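Local coordinates for galactose mutarotase-like protein (Clostridium acetobutylicum, PDB 3OS7), which probably binds carbohydrate and may interconvert the anomers of aldoses, as expected of an aldose 1-epimerase (galactose mutarotase) relative, at residues Y28-I33 with V41-T46; G37-E42 with G73-F78; I52-K57 with A187-F192; P191-S196 with I266-K271; V275-S280 with A298-Q303. All blocks are in the same frame, centred on the assembly; numbering follows the deposited sequence. Where two conformers were deposited one is given.

Interaction 1: Y28-I33 with V41-T46; sequences YEALII and VELKDT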
# COMPACT_ATOMS: atom_id res chain seq x y z
N TYR A 28 -6.05 8.71 17.73
CA TYR A 28 -5.25 7.71 17.01
C TYR A 28 -3.77 7.79 17.41
O TYR A 28 -3.30 8.83 17.84
CB TYR A 28 -5.32 7.95 15.50
CG TYR A 28 -6.67 7.70 14.85
CD1 TYR A 28 -7.66 8.70 14.78
CD2 TYR A 28 -6.95 6.46 14.26
CE1 TYR A 28 -8.89 8.46 14.16
CE2 TYR A 28 -8.17 6.22 13.66
CZ TYR A 28 -9.14 7.22 13.61
OH TYR A 28 -10.34 6.95 12.98
N GLU A 29 -3.07 6.67 17.25
CA GLU A 29 -1.64 6.61 17.43
C GLU A 29 -1.04 5.73 16.32
O GLU A 29 -1.62 4.67 15.97
CB GLU A 29 -1.31 6.03 18.80
CG GLU A 29 0.18 5.94 19.10
CD GLU A 29 0.45 5.38 20.48
OE1 GLU A 29 -0.34 5.69 21.41
OE2 GLU A 29 1.45 4.62 20.61
N ALA A 30 0.08 6.17 15.75
CA ALA A 30 0.79 5.46 14.70
C ALA A 30 2.28 5.28 15.04
O ALA A 30 2.84 6.00 15.87
CB ALA A 30 0.66 6.16 13.37
N LEU A 31 2.90 4.35 14.35
CA LEU A 31 4.34 4.08 14.52
C LEU A 31 4.92 3.90 13.13
O LEU A 31 4.46 3.05 12.38
CB LEU A 31 4.54 2.82 15.37
CG LEU A 31 5.99 2.36 15.56
CD1 LEU A 31 6.83 3.46 16.21
CD2 LEU A 31 5.97 1.07 16.39
N ILE A 32 5.97 4.66 12.81
CA ILE A 32 6.63 4.57 11.55
C ILE A 32 8.11 4.20 11.74
O ILE A 32 8.76 4.64 12.71
CB ILE A 32 6.47 5.87 10.72
CG1 ILE A 32 6.92 5.67 9.26
CG2 ILE A 32 7.22 7.07 11.36
CD1 ILE A 32 6.57 6.90 8.36
N ILE A 33 8.61 3.35 10.83
CA ILE A 33 10.00 2.86 10.88
C ILE A 33 10.79 3.35 9.65
O ILE A 33 10.81 2.69 8.60
CB ILE A 33 10.08 1.32 10.91
CG1 ILE A 33 9.08 0.69 11.90
CG2 ILE A 33 11.54 0.91 11.27
CD1 ILE A 33 9.27 1.08 13.34
N VAL A 41 3.81 0.75 10.63
CA VAL A 41 3.53 -0.61 11.06
C VAL A 41 2.43 -0.73 12.08
O VAL A 41 1.95 -1.83 12.36
CB VAL A 41 4.79 -1.31 11.63
CG1 VAL A 41 5.83 -1.43 10.53
CG2 VAL A 41 5.35 -0.61 12.90
N GLU A 42 1.99 0.40 12.62
CA GLU A 42 0.89 0.42 13.56
C GLU A 42 0.03 1.67 13.37
O GLU A 42 0.55 2.74 13.19
CB GLU A 42 1.44 0.40 15.00
CG GLU A 42 0.36 -0.00 15.99
CD GLU A 42 0.91 -0.23 17.37
OE1 GLU A 42 1.58 0.69 17.87
OE2 GLU A 42 0.67 -1.32 17.94
N LEU A 43 -1.29 1.49 13.38
CA LEU A 43 -2.27 2.58 13.42
C LEU A 43 -3.42 2.10 14.29
O LEU A 43 -4.11 1.13 13.93
CB LEU A 43 -2.80 2.91 12.05
CG LEU A 43 -3.88 4.00 12.04
CD1 LEU A 43 -3.34 5.38 12.55
CD2 LEU A 43 -4.52 4.14 10.67
N LYS A 44 -3.58 2.71 15.46
CA LYS A 44 -4.60 2.22 16.38
C LYS A 44 -5.40 3.35 16.99
O LYS A 44 -4.99 4.50 16.93
CB LYS A 44 -3.94 1.36 17.47
CG LYS A 44 -2.91 2.08 18.29
CD LYS A 44 -2.10 1.10 19.17
CE LYS A 44 -1.26 1.89 20.15
NZ LYS A 44 -0.65 1.01 21.18
N ASP A 45 -6.54 3.00 17.56
CA ASP A 45 -7.35 3.93 18.39
C ASP A 45 -7.55 3.18 19.70
O ASP A 45 -8.41 2.30 19.79
CB ASP A 45 -8.70 4.24 17.70
CG ASP A 45 -9.60 5.26 18.49
OD1 ASP A 45 -9.63 5.24 19.73
OD2 ASP A 45 -10.29 6.09 17.84
N THR A 46 -6.71 3.47 20.69
CA THR A 46 -6.69 2.64 21.90
C THR A 46 -8.04 2.71 22.66
O THR A 46 -8.48 1.71 23.21
CB THR A 46 -5.50 2.99 22.82
OG1 THR A 46 -5.57 4.37 23.18
CG2 THR A 46 -4.17 2.73 22.12

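Interaction 2: G37-E42 with G73-F78; sequences GGNVVE and GLPVLF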
# COMPACT_ATOMS: atom_id res chain seq x y z
N GLY A 37 11.70 1.14 4.83
CA GLY A 37 10.65 1.56 3.90
C GLY A 37 9.79 2.71 4.35
O GLY A 37 8.76 2.98 3.72
N GLY A 38 10.19 3.41 5.41
CA GLY A 38 9.28 4.40 6.02
C GLY A 38 7.93 3.78 6.30
O GLY A 38 6.88 4.42 6.15
N ASN A 39 7.95 2.53 6.78
CA ASN A 39 6.73 1.75 6.92
C ASN A 39 6.02 2.15 8.21
O ASN A 39 6.58 2.06 9.29
CB ASN A 39 7.10 0.26 6.92
CG ASN A 39 5.89 -0.66 6.83
OD1 ASN A 39 4.83 -0.38 7.41
ND2 ASN A 39 6.07 -1.82 6.16
N VAL A 40 4.77 2.60 8.07
CA VAL A 40 3.83 2.71 9.17
C VAL A 40 3.28 1.31 9.56
O VAL A 40 2.45 0.74 8.86
CB VAL A 40 2.67 3.69 8.86
CG1 VAL A 40 1.69 3.77 10.05
CG2 VAL A 40 3.23 5.07 8.51
N VAL A 41 3.81 0.75 10.63
CA VAL A 41 3.53 -0.61 11.06
C VAL A 41 2.43 -0.73 12.08
O VAL A 41 1.95 -1.83 12.36
CB VAL A 41 4.79 -1.31 11.63
CG1 VAL A 41 5.83 -1.43 10.53
CG2 VAL A 41 5.35 -0.61 12.90
N GLU A 42 1.99 0.40 12.62
CA GLU A 42 0.89 0.42 13.56
C GLU A 42 0.03 1.67 13.37
O GLU A 42 0.55 2.74 13.19
CB GLU A 42 1.44 0.40 15.00
CG GLU A 42 0.36 -0.00 15.99
CD GLU A 42 0.91 -0.23 17.37
OE1 GLU A 42 1.58 0.69 17.87
OE2 GLU A 42 0.67 -1.32 17.94
N GLY A 73 2.08 -3.56 7.96
CA GLY A 73 1.89 -2.10 7.86
C GLY A 73 1.57 -1.59 6.45
O GLY A 73 0.73 -2.17 5.74
N LEU A 74 2.25 -0.51 6.06
CA LEU A 74 2.03 0.15 4.77
C LEU A 74 3.34 0.15 3.95
O LEU A 74 4.09 1.13 3.96
CB LEU A 74 1.53 1.59 4.99
CG LEU A 74 0.19 1.77 5.71
CD1 LEU A 74 -0.13 3.23 5.92
CD2 LEU A 74 -0.91 1.10 4.88
N PRO A 75 3.62 -0.96 3.26
CA PRO A 75 4.82 -1.08 2.42
C PRO A 75 4.64 -0.41 1.07
O PRO A 75 3.84 -0.87 0.26
CB PRO A 75 4.99 -2.59 2.24
CG PRO A 75 3.90 -3.21 3.12
CD PRO A 75 2.84 -2.20 3.23
N VAL A 76 5.44 0.61 0.79
CA VAL A 76 5.34 1.29 -0.50
C VAL A 76 6.08 0.52 -1.61
O VAL A 76 7.22 0.11 -1.46
CB VAL A 76 5.78 2.76 -0.40
CG1 VAL A 76 7.25 2.87 -0.11
CG2 VAL A 76 5.39 3.54 -1.66
N LEU A 77 5.42 0.38 -2.76
CA LEU A 77 5.92 -0.46 -3.84
C LEU A 77 6.23 0.38 -5.07
O LEU A 77 5.43 1.25 -5.45
CB LEU A 77 4.87 -1.49 -4.24
CG LEU A 77 4.25 -2.30 -3.12
CD1 LEU A 77 3.14 -3.21 -3.64
CD2 LEU A 77 5.37 -3.14 -2.39
N PHE A 78 7.35 0.07 -5.72
CA PHE A 78 7.81 0.77 -6.92
C PHE A 78 8.71 -0.19 -7.69
O PHE A 78 9.90 -0.29 -7.39
CB PHE A 78 8.60 2.02 -6.51
CG PHE A 78 9.12 2.87 -7.68
CD1 PHE A 78 8.27 3.30 -8.70
CD2 PHE A 78 10.44 3.30 -7.71
CE1 PHE A 78 8.72 4.07 -9.73
CE2 PHE A 78 10.91 4.10 -8.74
CZ PHE A 78 10.05 4.48 -9.76
O HOH W 1 7.06 1.12 3.11
O HOH W 2 4.39 3.65 5.17

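Interaction 3: I52-K57 with A187-F192; sequences ILRTPK and AFNVPF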
# COMPACT_ATOMS: atom_id res chain seq x y z
N ILE A 52 -5.57 -1.22 13.37
CA ILE A 52 -5.87 -1.41 11.94
C ILE A 52 -4.82 -2.22 11.17
O ILE A 52 -5.15 -3.10 10.39
CB ILE A 52 -6.04 -0.06 11.25
CG1 ILE A 52 -7.23 0.69 11.83
CG2 ILE A 52 -6.14 -0.23 9.71
CD1 ILE A 52 -7.41 2.10 11.25
N LEU A 53 -3.56 -1.87 11.35
CA LEU A 53 -2.48 -2.40 10.52
C LEU A 53 -1.77 -3.55 11.21
O LEU A 53 -1.51 -3.51 12.42
CB LEU A 53 -1.42 -1.33 10.18
CG LEU A 53 -1.92 -0.15 9.35
CD1 LEU A 53 -0.93 1.02 9.31
CD2 LEU A 53 -2.35 -0.62 7.93
N ARG A 54 -1.39 -4.54 10.42
CA ARG A 54 -0.67 -5.69 10.95
C ARG A 54 0.73 -5.26 11.36
O ARG A 54 1.49 -4.78 10.54
CB ARG A 54 -0.60 -6.80 9.92
CG ARG A 54 -0.11 -8.10 10.55
CD ARG A 54 0.38 -9.00 9.50
NE ARG A 54 0.61 -10.35 9.98
CZ ARG A 54 1.50 -11.19 9.46
NH1 ARG A 54 2.24 -10.84 8.40
NH2 ARG A 54 1.60 -12.41 9.96
N THR A 55 1.06 -5.48 12.64
CA THR A 55 2.29 -4.98 13.27
C THR A 55 3.19 -6.16 13.66
O THR A 55 2.68 -7.16 14.17
CB THR A 55 1.96 -4.20 14.57
OG1 THR A 55 0.91 -3.24 14.34
CG2 THR A 55 3.20 -3.49 15.17
N PRO A 56 4.52 -6.04 13.46
CA PRO A 56 5.44 -7.06 13.97
C PRO A 56 5.25 -7.38 15.45
O PRO A 56 5.08 -6.47 16.26
CB PRO A 56 6.82 -6.42 13.76
CG PRO A 56 6.65 -5.58 12.58
CD PRO A 56 5.24 -5.00 12.70
N LYS A 57 5.27 -8.66 15.79
CA LYS A 57 5.25 -9.09 17.20
C LYS A 57 6.59 -8.82 17.85
O LYS A 57 7.60 -8.68 17.16
CB LYS A 57 4.95 -10.58 17.28
CG LYS A 57 3.53 -10.92 16.88
CD LYS A 57 3.36 -12.41 16.63
CE LYS A 57 1.93 -12.71 16.17
NZ LYS A 57 0.94 -12.44 17.27
N ALA A 187 -1.13 -4.18 4.78
CA ALA A 187 -1.45 -5.38 5.58
C ALA A 187 -2.36 -5.05 6.75
O ALA A 187 -1.97 -4.30 7.66
CB ALA A 187 -0.15 -6.03 6.08
N PHE A 188 -3.58 -5.60 6.71
CA PHE A 188 -4.63 -5.31 7.67
C PHE A 188 -4.91 -6.46 8.63
O PHE A 188 -5.01 -7.60 8.21
CB PHE A 188 -5.93 -4.99 6.92
CG PHE A 188 -5.86 -3.69 6.18
CD1 PHE A 188 -6.14 -2.50 6.83
CD2 PHE A 188 -5.46 -3.64 4.86
CE1 PHE A 188 -6.04 -1.29 6.15
CE2 PHE A 188 -5.36 -2.45 4.20
CZ PHE A 188 -5.65 -1.28 4.86
N ASN A 189 -5.12 -6.10 9.89
CA ASN A 189 -5.54 -7.06 10.90
C ASN A 189 -6.99 -7.50 10.60
O ASN A 189 -7.86 -6.67 10.45
CB ASN A 189 -5.48 -6.43 12.29
CG ASN A 189 -4.08 -6.23 12.79
OD1 ASN A 189 -3.21 -7.11 12.65
ND2 ASN A 189 -3.83 -5.08 13.40
N VAL A 190 -7.21 -8.81 10.53
CA VAL A 190 -8.55 -9.36 10.42
C VAL A 190 -8.66 -10.55 11.42
O VAL A 190 -8.21 -11.64 11.11
CB VAL A 190 -8.85 -9.86 8.98
CG1 VAL A 190 -10.27 -10.37 8.87
CG2 VAL A 190 -8.59 -8.75 7.92
N PRO A 191 -9.22 -10.33 12.61
CA PRO A 191 -9.93 -9.17 13.10
C PRO A 191 -9.02 -8.02 13.55
O PRO A 191 -7.84 -8.23 13.83
CB PRO A 191 -10.69 -9.74 14.31
CG PRO A 191 -9.75 -10.69 14.89
CD PRO A 191 -9.13 -11.37 13.67
N PHE A 192 -9.61 -6.86 13.69
CA PHE A 192 -8.91 -5.65 14.10
C PHE A 192 -9.31 -5.17 15.51
O PHE A 192 -8.84 -4.14 15.98
CB PHE A 192 -9.11 -4.55 13.06
CG PHE A 192 -10.57 -4.28 12.72
CD1 PHE A 192 -11.39 -3.63 13.61
CD2 PHE A 192 -11.09 -4.65 11.48
CE1 PHE A 192 -12.71 -3.36 13.29
CE2 PHE A 192 -12.42 -4.39 11.18
CZ PHE A 192 -13.22 -3.74 12.08
O HOH W 3 -7.91 -3.79 9.82
O HOH W 4 -0.79 -7.20 14.24
O HOH W 5 -1.39 -4.74 15.07

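Interaction 4: P191-S196 with I266-K271; sequences PFIEGS and IEDASK. With EDO (1,2-ethanediol), chain I.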
# COMPACT_ATOMS: atom_id res chain seq x y z
N PRO A 191 -9.22 -10.33 12.61
CA PRO A 191 -9.93 -9.17 13.10
C PRO A 191 -9.02 -8.02 13.55
O PRO A 191 -7.84 -8.23 13.83
CB PRO A 191 -10.69 -9.74 14.31
CG PRO A 191 -9.75 -10.69 14.89
CD PRO A 191 -9.13 -11.37 13.67
N PHE A 192 -9.61 -6.86 13.69
CA PHE A 192 -8.91 -5.65 14.10
C PHE A 192 -9.31 -5.17 15.51
O PHE A 192 -8.84 -4.14 15.98
CB PHE A 192 -9.11 -4.55 13.06
CG PHE A 192 -10.57 -4.28 12.72
CD1 PHE A 192 -11.39 -3.63 13.61
CD2 PHE A 192 -11.09 -4.65 11.48
CE1 PHE A 192 -12.71 -3.36 13.29
CE2 PHE A 192 -12.42 -4.39 11.18
CZ PHE A 192 -13.22 -3.74 12.08
N ILE A 193 -10.16 -5.95 16.18
CA ILE A 193 -10.58 -5.62 17.54
C ILE A 193 -10.57 -6.90 18.37
O ILE A 193 -10.79 -7.99 17.85
CB ILE A 193 -11.97 -4.92 17.53
CG1 ILE A 193 -12.33 -4.41 18.92
CG2 ILE A 193 -13.07 -5.83 16.96
CD1 ILE A 193 -13.26 -3.20 18.89
N GLU A 194 -10.28 -6.76 19.67
CA GLU A 194 -10.30 -7.91 20.59
C GLU A 194 -11.73 -8.39 20.85
O GLU A 194 -12.70 -7.62 20.76
CB GLU A 194 -9.62 -7.56 21.92
CG GLU A 194 -8.74 -8.67 22.44
CD GLU A 194 -7.43 -8.76 21.69
OE1 GLU A 194 -7.42 -9.26 20.54
OE2 GLU A 194 -6.40 -8.32 22.26
N GLY A 195 -11.88 -9.67 21.16
CA GLY A 195 -13.19 -10.24 21.44
C GLY A 195 -14.02 -10.44 20.19
O GLY A 195 -15.25 -10.48 20.24
N SER A 196 -13.34 -10.54 19.06
CA SER A 196 -14.01 -10.85 17.81
C SER A 196 -13.27 -12.01 17.15
O SER A 196 -12.45 -12.65 17.80
CB SER A 196 -14.05 -9.62 16.93
OG SER A 196 -14.84 -9.94 15.83
N ILE A 266 -13.39 -2.87 5.78
CA ILE A 266 -13.46 -4.13 6.52
C ILE A 266 -14.48 -3.89 7.63
O ILE A 266 -14.28 -3.01 8.47
CB ILE A 266 -12.13 -4.56 7.13
CG1 ILE A 266 -11.01 -4.52 6.09
CG2 ILE A 266 -12.25 -5.95 7.80
CD1 ILE A 266 -9.58 -4.80 6.70
N GLU A 267 -15.58 -4.64 7.59
CA GLU A 267 -16.72 -4.47 8.50
C GLU A 267 -16.75 -5.64 9.47
O GLU A 267 -16.70 -6.80 9.05
CB GLU A 267 -18.05 -4.43 7.74
CG GLU A 267 -18.26 -3.13 6.94
CD GLU A 267 -19.57 -3.07 6.20
OE1 GLU A 267 -20.36 -4.03 6.27
OE2 GLU A 267 -19.80 -2.03 5.55
N ASP A 268 -16.84 -5.31 10.75
CA ASP A 268 -17.12 -6.28 11.81
C ASP A 268 -18.44 -5.86 12.47
O ASP A 268 -18.49 -5.07 13.42
CB ASP A 268 -15.98 -6.30 12.82
CG ASP A 268 -16.10 -7.42 13.81
OD1 ASP A 268 -17.25 -7.91 13.99
OD2 ASP A 268 -15.05 -7.80 14.39
N ALA A 269 -19.52 -6.39 11.91
CA ALA A 269 -20.87 -6.10 12.38
C ALA A 269 -21.02 -6.47 13.86
O ALA A 269 -21.66 -5.75 14.61
CB ALA A 269 -21.96 -6.85 11.47
N SER A 270 -20.38 -7.55 14.28
CA SER A 270 -20.45 -8.01 15.67
C SER A 270 -19.98 -6.93 16.64
O SER A 270 -20.43 -6.89 17.79
CB SER A 270 -19.64 -9.32 15.86
OG SER A 270 -18.25 -9.07 16.09
N LYS A 271 -19.08 -6.05 16.18
CA LYS A 271 -18.60 -4.94 17.01
C LYS A 271 -19.07 -3.56 16.52
O LYS A 271 -18.62 -2.53 17.01
CB LYS A 271 -17.07 -4.99 17.07
CG LYS A 271 -16.55 -6.26 17.72
CD LYS A 271 -16.92 -6.27 19.20
CE LYS A 271 -16.30 -7.43 19.96
NZ LYS A 271 -16.59 -7.28 21.43
C1 EDO I . -5.61 -7.61 16.26
O1 EDO I . -4.37 -7.93 16.88
C2 EDO I . -6.73 -8.19 17.12
O2 EDO I . -6.82 -7.40 18.31
O HOH W 6 -12.60 -6.80 13.58

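Interaction 5: V275-S280 with A298-Q303; sequences VVYEMS and ACIEPQ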
# COMPACT_ATOMS: atom_id res chain seq x y z
N VAL A 275 -13.51 -0.49 9.38
CA VAL A 275 -12.23 0.12 9.02
C VAL A 275 -12.30 0.52 7.56
O VAL A 275 -12.71 -0.27 6.72
CB VAL A 275 -11.03 -0.83 9.25
CG1 VAL A 275 -9.77 -0.28 8.59
CG2 VAL A 275 -10.82 -1.06 10.78
N VAL A 276 -11.98 1.78 7.28
CA VAL A 276 -12.11 2.32 5.92
C VAL A 276 -10.74 2.68 5.35
O VAL A 276 -9.94 3.36 6.01
CB VAL A 276 -13.01 3.57 5.89
CG1 VAL A 276 -13.15 4.08 4.45
CG2 VAL A 276 -14.40 3.30 6.50
N TYR A 277 -10.50 2.25 4.12
CA TYR A 277 -9.27 2.53 3.38
C TYR A 277 -9.69 3.22 2.08
O TYR A 277 -10.01 2.57 1.08
CB TYR A 277 -8.55 1.21 3.09
CG TYR A 277 -7.15 1.27 2.49
CD1 TYR A 277 -6.37 2.42 2.53
CD2 TYR A 277 -6.59 0.12 1.91
CE1 TYR A 277 -5.06 2.40 2.03
CE2 TYR A 277 -5.31 0.12 1.40
CZ TYR A 277 -4.56 1.26 1.45
OH TYR A 277 -3.25 1.24 0.96
N GLU A 278 -9.71 4.54 2.12
CA GLU A 278 -10.13 5.37 0.98
C GLU A 278 -8.92 5.72 0.11
O GLU A 278 -7.86 6.09 0.60
CB GLU A 278 -10.82 6.63 1.51
CG GLU A 278 -11.45 7.50 0.46
CD GLU A 278 -12.39 8.59 1.03
OE1 GLU A 278 -12.54 8.74 2.27
OE2 GLU A 278 -13.00 9.28 0.19
N MSE A 279 -9.10 5.58 -1.18
CA MSE A 279 -8.01 5.76 -2.14
C MSE A 279 -8.40 6.81 -3.16
O MSE A 279 -9.52 6.81 -3.67
CB MSE A 279 -7.76 4.45 -2.88
CG MSE A 279 -7.53 3.28 -2.01
SE MSE A 279 -7.83 1.59 -2.91
CE MSE A 279 -7.80 0.58 -1.30
N SER A 280 -7.45 7.67 -3.50
CA SER A 280 -7.68 8.69 -4.54
C SER A 280 -7.73 8.04 -5.93
O SER A 280 -7.31 6.88 -6.12
CB SER A 280 -6.60 9.77 -4.50
OG SER A 280 -5.34 9.29 -4.95
N ALA A 298 -5.06 -9.69 6.07
CA ALA A 298 -5.22 -9.69 4.64
C ALA A 298 -4.55 -8.44 4.10
O ALA A 298 -4.56 -7.40 4.75
CB ALA A 298 -6.70 -9.76 4.21
N CYS A 299 -3.97 -8.58 2.91
CA CYS A 299 -3.43 -7.45 2.17
C CYS A 299 -4.40 -6.90 1.12
O CYS A 299 -4.97 -7.64 0.31
CB CYS A 299 -2.13 -7.80 1.51
SG CYS A 299 -0.82 -8.14 2.77
N ILE A 300 -4.53 -5.59 1.14
CA ILE A 300 -5.40 -4.85 0.22
C ILE A 300 -4.51 -3.80 -0.42
O ILE A 300 -4.07 -2.86 0.25
CB ILE A 300 -6.60 -4.23 0.97
CG1 ILE A 300 -7.46 -5.32 1.62
CG2 ILE A 300 -7.46 -3.40 -0.03
CD1 ILE A 300 -8.62 -4.75 2.52
N GLU A 301 -4.21 -4.00 -1.70
CA GLU A 301 -3.03 -3.45 -2.34
C GLU A 301 -3.38 -2.54 -3.53
O GLU A 301 -3.48 -2.99 -4.65
CB GLU A 301 -2.12 -4.59 -2.80
CG GLU A 301 -1.88 -5.70 -1.73
CD GLU A 301 -1.00 -6.86 -2.26
OE1 GLU A 301 -0.32 -6.67 -3.28
OE2 GLU A 301 -1.02 -7.96 -1.68
N PRO A 302 -3.53 -1.24 -3.27
CA PRO A 302 -3.81 -0.30 -4.34
C PRO A 302 -2.61 -0.13 -5.25
O PRO A 302 -1.47 -0.20 -4.78
CB PRO A 302 -4.13 0.99 -3.61
CG PRO A 302 -3.45 0.90 -2.33
CD PRO A 302 -3.46 -0.55 -1.95
N GLN A 303 -2.88 0.11 -6.53
CA GLN A 303 -1.84 0.31 -7.54
C GLN A 303 -2.27 1.36 -8.54
O GLN A 303 -3.45 1.43 -8.87
CB GLN A 303 -1.53 -1.00 -8.32
CG GLN A 303 -1.33 -2.22 -7.47
CD GLN A 303 -0.88 -3.47 -8.23
OE1 GLN A 303 -0.39 -4.41 -7.61
NE2 GLN A 303 -1.01 -3.48 -9.55

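Interaction 1: Y28-I33 with V41-T46
Glu29 and Lys44 form a hydrogen-bonded antiparallel pair, each backbone N donating to the other's O. The bond from Lys44 N to Glu29 O is 2.8 Å, that from Glu29 N to Lys44 O 2.9 Å. Leu31 N donates to Glu42 O and Val41 N to Leu31 O. Ala30 and Leu43 make the non-hydrogen-bonded pair between the Glu29-Lys44 and Leu31-Glu42 pairs, and Ala30 CA lies 3.1 Å from Glu42 O. Lys44 CG lies between its backbone N and carbonyl carbon (chi1 59°), near Glu29 O, and the extended chain beyond runs beside the Glu29 side chain. Lys44 CE sits 3.9 Å from Glu29 OE2, while Lys44 NZ stays 4.2 Å from that oxygen, beyond a salt bridge. On the face of Ala30 and Leu43, Leu43 CD1 packs between Tyr28 CD2 (4.1 Å) and Ala30 CB (4.2 Å). At the other end of the pair, Val41 CG2 meets Leu31 CD2 at 3.9 Å and also touches Ile33 CG1. Tyr28 OH hydrogen-bonds Ile338 N. The two strands form a beta hairpin in a five-stranded antiparallel sheet. Strand 18-25 flanks 28-33, strand 50-51 flanks 39-45, and Leu159 and Leu336 pack on Leu43.

Interaction 2: G37-E42 with G73-F78
A G1 beta bulge, in which Gly38 and Asn39 both face Ile33, opens strand 39-45 where it meets the 73-78 segment. Gly38 has the positive phi that such a bulge uses. The next residue, Asn39, carries the stronger of two direct polar contacts. Its CG is anti to the backbone N (chi1 -170°), and Asn39 OD1 accepts from Leu74 N at 2.9 Å. The donor sits above the amide plane, 39° out of it. Leu74 N also makes a weak bond to Val40 O, at 3.1 Å. The Asn39 amide is fixed at its other end by ND2, which bonds Tyr72 O. Asn39 ND2 also lies beside the Pro75 ring, 4.0 Å from Pro75 CG. Gly73, with no side chain and a positive phi, brings its CA to 3.1 Å from Val40 O and 3.4 Å from Asn39 OD1. Two waters complete the junction. One donates to Gly37 O and Leu74 O and accepts from Val76 N. The other donates to Gly38 O and Leu74 O and accepts from Val40 N. Thus Leu74 O receives a bond from each water. The apolar part is small: Val40 CB meets Leu74 CD1 at 4.1 Å. Strand 28-33 pairs with 39-45. Strand 178-189 pairs with 76-77, and Tyr157 of strand 151-160 touches both Val40 and Leu74.

Interaction 3: I52-K57 with A187-F192
Ile52 O is gripped by two donors, Asn189 N at 3.0 Å and a water at 2.9 Å. The same water donates to Asn189 O, so it closes a short bridge between the two backbones. The second direct bond runs from Arg54 N to Ala187 O, at 2.8 Å. It is almost straight at the hydrogen (176°), although the donor stands above the carbonyl plane. These two bonds flank Leu53 and Phe188, whose backbones form a single bridge. Ile52 CG2 meets the edge of the Phe188 ring, 3.7 Å from Phe188 CD1, and Leu53 CD2 lies 4.2 Å from Phe188 CE1. Ala187 CB packs on Arg54 CB at 3.9 Å. Asn189 has its CG anti to the carbonyl carbon (chi1 -72°). Asn189 OD1 lies 3.4 Å from Arg54 CA and accepts from a water held by Thr55 N. Asn189 ND2 bonds Thr51 O and a water that also binds Thr55 OG1. The Arg54 chain is extended and leaves the contact; its NH1 bonds Val71 O, and its guanidinium makes a cation-pi contact with Tyr297. Backbone bonds and the waters at Asn189 thus hold the polar atoms, while Ile52 and Leu53 meet the Phe188 ring. The Asn189 amide, tied to Thr51 and to two waters, joins a loop without regular structure to the end of strand 178-189.

Interaction 4: P191-S196 with I266-K271
Phe192 has CG between its backbone N and carbonyl carbon (chi1 53°), and its ring lies against Ile266 and Asp268. Asp268 has CG anti to the backbone N (chi1 -171°), and its carboxylate faces Ser196. Ser196 OG donates to Asp268 OD2 at 2.6 Å, on the syn lone pair of that oxygen. A water donates to Asp268 OD2 as well and accepts from Phe192 N. That water sits 3.1 Å above the Phe192 ring plane, over its centre. Asp268 OD1 takes a bond of 2.6 Å from Ser270 OG and a weak one from Lys271 N. Both oxygens are therefore held, which should fix the carboxylate's rotation and would favour its charged form. At the ring edge Ile266 CG2 lies in plane, 3.7 Å from Phe192 CE2. Phe192 CZ meets Asp268 CB at 3.8 Å, with ring and carboxylate planes 75° apart. On the outer side, Lys271 CE lies 3.2 Å from Gly195 O. An ethanediol, probably from the crystallisation liquor, donates through O2 to Glu194 OE1. The loop 191-196 follows strand 178-189, and Phe192 pairs through its backbone with Thr51. The 191-196 loop packs on the end of strand 263-268 and the 3-10 turn after it. Strand 273-279 also lines the Phe192 ring, and Asn200, just before strand 201-213, bonds Ser196 OG.

Interaction 5: V275-S280 with A298-Q303
Tyr277 points from its strand toward Ile300 and Pro302. Its CB starts a side chain with CG anti to the backbone N (chi1 -172°). Tyr277 CD2 is the first ring atom to meet the other strand, 4.1 Å from Ile300 CG2. Tyr277 CE2 comes next and lies 3.4 Å from Ile300 O, which sits at the ring edge and in its plane. Tyr277 CE2 also meets Pro302 CD at 3.9 Å. Tyr277 OH reaches Pro302 CG at 3.3 Å, and the two side chains cross at about a right angle. The hydroxyl has its polar partner elsewhere, in a hydrogen bond with Ser186 OG. Ile300 O is buried with no hydrogen-bond partner in the model; within this contact it faces the Tyr277 ring edge. Two residues on, the selenomethionine Met279 extends from the same strand. Met279 SE touches Pro302 CB at 3.8 Å, and Met279 CE reaches Ile300 CG2 at 4.2 Å. No hydrogen bond joins the segments. The strands run nearly parallel, 11° apart, with axes 9.7 Å from each other, too far for backbone pairing. Phe188 on strand 178-189 meets the Tyr277 ring, while Leu286 on strand 285-289 packs against both Met279 and Ile300. Side-chain packing between strands too far apart to pair is consistent with the beta-sandwich fold of the galactose mutarotase family.

Interactions 1 and 2 share Val41 and Glu42 on strand 39-45, and a probable hydrogen bond of 2.9 Å joins Ile33 N to Asn39 O between them. Interaction 3 touches both through two more probable hydrogen bonds: Thr55 OG1 is 2.6 Å from Val41 O, and Gly73 O is 2.9 Å from Ala187 N. Interactions 3 and 4 share Pro191 and Phe192, where strand 178-189 passes into the outer loop. Phe188 and Phe192 carry the packing on to interaction 5, through Tyr277 and Val275. Interactions 2 and 4 lie farthest apart, with centres about 23 Å from each other. An ethanediol also lies about 4 Å from the Asn189 side chain of interaction 3.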